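Local coordinates for protein (S)-ureidoglycine aminohydrolase (Escherichia coli, PDB 1RC6) that catalyses the manganese-dependent hydrolysis of (S)-ureidoglycine to (S)-ureidoglycolate and ammonia, a deamination step in the anaerobic use of allantoin as a nitrogen source, at residues 26-31 with 224-229; 206-211 with 246-251. One frame throughout, in Å; residues are numbered along the deposited sequence.

Contact 1 of 2, residues 26-31 with 224-229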
# COMPACT_ATOMS: atom_id res chain seq x y z
N PHE A 26 13.94 -0.51 8.89
CA PHE A 26 13.29 -1.14 7.76
C PHE A 26 12.92 -2.57 8.10
O PHE A 26 13.36 -3.11 9.11
CB PHE A 26 14.20 -1.09 6.52
CG PHE A 26 15.08 -2.30 6.35
CD1 PHE A 26 14.65 -3.39 5.60
CD2 PHE A 26 16.34 -2.35 6.96
CE1 PHE A 26 15.45 -4.52 5.45
CE2 PHE A 26 17.16 -3.48 6.81
CZ PHE A 26 16.71 -4.57 6.06
N ALA A 27 12.08 -3.16 7.26
CA ALA A 27 11.63 -4.53 7.45
C ALA A 27 11.17 -5.09 6.13
O ALA A 27 10.48 -4.41 5.38
CB ALA A 27 10.49 -4.57 8.43
N LEU A 28 11.58 -6.31 5.82
CA LEU A 28 11.16 -6.96 4.59
C LEU A 28 10.23 -8.05 5.07
O LEU A 28 10.61 -8.90 5.86
CB LEU A 28 12.36 -7.56 3.86
CG LEU A 28 12.16 -8.36 2.56
CD1 LEU A 28 11.48 -9.67 2.89
CD2 LEU A 28 11.34 -7.58 1.57
N LEU A 29 8.99 -7.99 4.62
CA LEU A 29 7.99 -8.97 5.01
C LEU A 29 7.48 -9.70 3.80
O LEU A 29 7.36 -9.12 2.72
CB LEU A 29 6.81 -8.27 5.70
CG LEU A 29 6.83 -8.05 7.21
CD1 LEU A 29 8.23 -7.86 7.74
CD2 LEU A 29 5.97 -6.85 7.51
N THR A 30 7.17 -10.97 3.97
CA THR A 30 6.65 -11.78 2.89
C THR A 30 5.30 -12.31 3.33
O THR A 30 5.20 -13.48 3.70
CB THR A 30 7.57 -12.97 2.60
OG1 THR A 30 8.89 -12.49 2.28
CG2 THR A 30 7.00 -13.78 1.43
N PRO A 31 4.25 -11.46 3.28
CA PRO A 31 2.86 -11.79 3.67
C PRO A 31 2.43 -13.24 3.46
O PRO A 31 1.53 -13.75 4.14
CB PRO A 31 2.02 -10.78 2.87
CG PRO A 31 2.98 -10.21 1.84
CD PRO A 31 4.28 -10.17 2.58
N LYS A 224 7.37 -9.75 -6.58
CA LYS A 224 5.92 -9.64 -6.49
C LYS A 224 5.44 -10.35 -5.23
O LYS A 224 5.81 -11.49 -4.99
CB LYS A 224 5.30 -10.26 -7.73
CG LYS A 224 3.80 -10.40 -7.73
CD LYS A 224 3.33 -10.60 -9.16
CE LYS A 224 1.87 -11.01 -9.23
NZ LYS A 224 1.67 -12.40 -8.70
N GLY A 225 4.63 -9.65 -4.43
CA GLY A 225 4.12 -10.23 -3.21
C GLY A 225 4.85 -9.79 -1.95
O GLY A 225 4.33 -9.89 -0.84
N ASP A 226 6.08 -9.30 -2.11
CA ASP A 226 6.87 -8.84 -0.97
C ASP A 226 6.38 -7.49 -0.48
O ASP A 226 5.80 -6.71 -1.24
CB ASP A 226 8.34 -8.71 -1.35
CG ASP A 226 9.04 -10.05 -1.50
OD1 ASP A 226 10.24 -10.05 -1.85
OD2 ASP A 226 8.40 -11.11 -1.25
N TYR A 227 6.63 -7.20 0.79
CA TYR A 227 6.25 -5.93 1.38
C TYR A 227 7.47 -5.37 2.07
O TYR A 227 8.21 -6.10 2.70
CB TYR A 227 5.14 -6.10 2.41
CG TYR A 227 4.79 -4.79 3.08
CD1 TYR A 227 4.00 -3.85 2.42
CD2 TYR A 227 5.29 -4.47 4.33
CE1 TYR A 227 3.73 -2.61 3.01
CE2 TYR A 227 5.03 -3.24 4.93
CZ TYR A 227 4.25 -2.32 4.27
OH TYR A 227 3.99 -1.12 4.87
N ILE A 228 7.66 -4.07 1.98
CA ILE A 228 8.82 -3.47 2.60
C ILE A 228 8.50 -2.23 3.41
O ILE A 228 7.85 -1.31 2.90
CB ILE A 228 9.85 -3.07 1.54
CG1 ILE A 228 10.08 -4.22 0.58
CG2 ILE A 228 11.15 -2.65 2.22
CD1 ILE A 228 10.92 -3.83 -0.60
N PHE A 229 8.96 -2.20 4.65
CA PHE A 229 8.76 -1.04 5.50
C PHE A 229 10.05 -0.25 5.61
O PHE A 229 11.01 -0.71 6.22
CB PHE A 229 8.31 -1.42 6.91
CG PHE A 229 8.32 -0.27 7.86
CD1 PHE A 229 9.19 -0.24 8.94
CD2 PHE A 229 7.47 0.82 7.65
CE1 PHE A 229 9.21 0.86 9.81
CE2 PHE A 229 7.48 1.92 8.50
CZ PHE A 229 8.35 1.94 9.59
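Strands 26-29 and 227-229 run antiparallel, their axes 4.6 Å apart at closest approach and their directions at 169°. Ala-27 with Phe-229 and Leu-29 with Tyr-227 are hydrogen-bonded pairs; Leu-28 and Ile-228 form the non-hydrogen-bonded pair between them. The bond from Leu-29 N to Tyr-227 O (2.8 Å) is almost straight, 172° at the hydrogen, and lies in the carbonyl plane. Its return partner, Tyr-227 N to Leu-29 O, comes in nearly along the C=O axis. Phe-229 N reaches Ala-27 O equally straight, whereas the bond from Ala-27 N to Phe-229 O is more bent, at 133°, and less surely placed.

Ala-27, Leu-29, Tyr-227 and Phe-229 share one face of this ladder, Leu-28 and Ile-228 the other. On the first, Leu-29 and Tyr-227 lie side by side and point the same way, with Leu-29 CD2 4.0 Å from Tyr-227 CD2, while the methyl of Ala-27 meets Phe-229 CB at 4.1 Å. Tyr-227 OH is hydrogen-bonded to Ser-51 OG and Asp-61 OD1. On the second face Leu-28 and Ile-228 cross obliquely, the methyl Leu-28 CD2 lying 3.7 Å from Ile-228 CG1. Just past the end of strand 26-29, the poorly ordered Pro-31 brings CD to 4.2 Å from Tyr-227 CB, the two side chains crossing at about a right angle. Asp-226 lies alongside Thr-30, but its carboxylate forms a salt bridge with Arg-18.

The pair belongs to the antiparallel sheet of the C-terminal cupin domain: strand 26-29, from the N-terminal part of the chain, pairs with strand 227-230 of that sheet, and strand 20-21 continues the sheet beyond it through Leu-28 and Ile-20. Strand 202-208 borders 227-230 through Ile-228 and Ala-204.

Contact 2 of 2, residues 206-211 with 246-251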
# COMPACT_ATOMS: atom_id res chain seq x y z
N ILE A 206 5.30 -4.90 -3.42
CA ILE A 206 5.73 -5.17 -4.79
C ILE A 206 4.59 -5.74 -5.59
O ILE A 206 4.16 -6.87 -5.37
CB ILE A 206 6.87 -6.16 -4.80
CG1 ILE A 206 7.97 -5.68 -3.85
CG2 ILE A 206 7.40 -6.31 -6.22
CD1 ILE A 206 8.54 -4.33 -4.20
N LEU A 207 4.10 -4.94 -6.54
CA LEU A 207 2.97 -5.32 -7.38
C LEU A 207 3.28 -6.34 -8.46
O LEU A 207 2.46 -7.20 -8.78
CB LEU A 207 2.38 -4.08 -8.04
CG LEU A 207 1.62 -3.17 -7.08
CD1 LEU A 207 1.18 -1.93 -7.82
CD2 LEU A 207 0.42 -3.93 -6.53
N SER A 208 4.47 -6.24 -9.04
CA SER A 208 4.83 -7.17 -10.10
C SER A 208 6.31 -7.12 -10.42
O SER A 208 7.04 -6.24 -9.97
CB SER A 208 4.05 -6.86 -11.37
OG SER A 208 4.54 -5.68 -11.99
N GLY A 209 6.73 -8.10 -11.22
CA GLY A 209 8.11 -8.17 -11.62
C GLY A 209 9.01 -8.71 -10.54
O GLY A 209 8.58 -9.41 -9.64
N GLN A 210 10.28 -8.36 -10.65
CA GLN A 210 11.28 -8.81 -9.71
C GLN A 210 12.44 -7.84 -9.80
O GLN A 210 12.79 -7.38 -10.88
CB GLN A 210 11.74 -10.21 -10.10
CG GLN A 210 13.02 -10.66 -9.44
CD GLN A 210 13.43 -12.04 -9.89
OE1 GLN A 210 13.51 -12.32 -11.09
NE2 GLN A 210 13.69 -12.93 -8.94
N GLY A 211 13.02 -7.51 -8.66
CA GLY A 211 14.13 -6.59 -8.68
C GLY A 211 15.01 -6.81 -7.48
O GLY A 211 14.88 -7.81 -6.79
N ALA A 246 7.76 -6.44 -15.76
CA ALA A 246 8.00 -5.06 -15.35
C ALA A 246 7.96 -4.91 -13.83
O ALA A 246 6.93 -5.17 -13.19
CB ALA A 246 6.97 -4.14 -16.00
N PHE A 247 9.07 -4.46 -13.25
CA PHE A 247 9.21 -4.27 -11.80
C PHE A 247 8.43 -3.06 -11.29
O PHE A 247 8.86 -1.92 -11.45
CB PHE A 247 10.70 -4.14 -11.46
CG PHE A 247 10.99 -4.00 -9.99
CD1 PHE A 247 10.49 -4.93 -9.08
CD2 PHE A 247 11.77 -2.95 -9.52
CE1 PHE A 247 10.78 -4.82 -7.70
CE2 PHE A 247 12.07 -2.83 -8.15
CZ PHE A 247 11.57 -3.76 -7.24
N SER A 248 7.27 -3.29 -10.67
CA SER A 248 6.48 -2.19 -10.14
C SER A 248 5.95 -2.42 -8.73
O SER A 248 5.53 -3.53 -8.38
CB SER A 248 5.29 -1.89 -11.06
OG SER A 248 4.28 -2.87 -10.92
N TYR A 249 5.95 -1.36 -7.93
CA TYR A 249 5.44 -1.45 -6.57
C TYR A 249 4.69 -0.19 -6.14
O TYR A 249 4.97 0.91 -6.61
CB TYR A 249 6.58 -1.72 -5.58
CG TYR A 249 7.62 -0.64 -5.48
CD1 TYR A 249 8.74 -0.63 -6.31
CD2 TYR A 249 7.51 0.36 -4.51
CE1 TYR A 249 9.74 0.35 -6.18
CE2 TYR A 249 8.50 1.34 -4.37
CZ TYR A 249 9.61 1.33 -5.20
OH TYR A 249 10.57 2.29 -5.04
N ILE A 250 3.72 -0.38 -5.25
CA ILE A 250 2.92 0.72 -4.75
C ILE A 250 3.44 1.07 -3.37
O ILE A 250 3.88 0.20 -2.64
CB ILE A 250 1.44 0.32 -4.67
CG1 ILE A 250 0.59 1.52 -4.22
CG2 ILE A 250 1.27 -0.88 -3.73
CD1 ILE A 250 -0.89 1.29 -4.39
N TYR A 251 3.40 2.35 -3.01
CA TYR A 251 3.90 2.75 -1.71
C TYR A 251 3.33 4.05 -1.18
O TYR A 251 3.07 4.99 -1.94
CB TYR A 251 5.43 2.85 -1.73
CG TYR A 251 5.97 4.06 -2.44
CD1 TYR A 251 6.20 4.05 -3.82
CD2 TYR A 251 6.28 5.22 -1.73
CE1 TYR A 251 6.73 5.17 -4.48
CE2 TYR A 251 6.81 6.35 -2.38
CZ TYR A 251 7.03 6.31 -3.75
OH TYR A 251 7.53 7.43 -4.38
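Strands 206-208 and 247-251 cross antiparallel at 143°, and a classic beta bulge shifts their register: Leu-207 and Ser-208 both face Ser-248. Ser-248 O consequently receives two N-H groups, Ser-208 N at 3.0 Å and, weakly at 123°, Leu-207 N. Ser-248 N returns a bond to Ser-208 O from above the carbonyl plane.

Both serine hydroxyls sit between backbone N and carbonyl carbon, which brings them tip to tip: Ser-248 OG donates to Ser-208 OG over 3.0 Å, and Ser-208 OG in turn donates to Ala-246 O, 2.7 Å away and nearly along the C=O axis. An alanine in place of Ser-208 would remove both hydroxyl bonds and would probably loosen the start of strand 247-254.

Strand 247-254 belongs to the cupin barrel and carries Tyr-249, a probable substrate-binding residue by analogy with relatives. Ile-206 CD1 presses against Tyr-249 CB at 3.5 Å, obliquely to the ring, so Ile-206 packs on the base of that side chain. The side chains of Leu-207 and Ile-250 cross obliquely, with Leu-207 CD1 3.9 Å from Ile-250 CB. Gly-211 CA lies over the centre of the Phe-247 ring, 3.9 Å from its centroid and 11° off the normal, a CH-pi contact.

Contacts 1 and 2 lie in one antiparallel sheet, their centres about 11 Å apart, and join where strands 227-230 and 202-208 are neighbours: Asp-226 O is 2.9 Å from Ile-206 N and Gly-225 N 3.0 Å from Ile-206 O, both probable hydrogen bonds. Contact 1 is the more buried, with a regular ladder dressed mainly by apolar side chains; contact 2 is only partly buried and holds a bulge whose polar chain of hydroxyls ends on a backbone carbonyl. The first ties an N-terminal strand to the C-terminal cupin sheet, whereas the second pairs strands within that domain and includes Tyr-249, probably part of the substrate site.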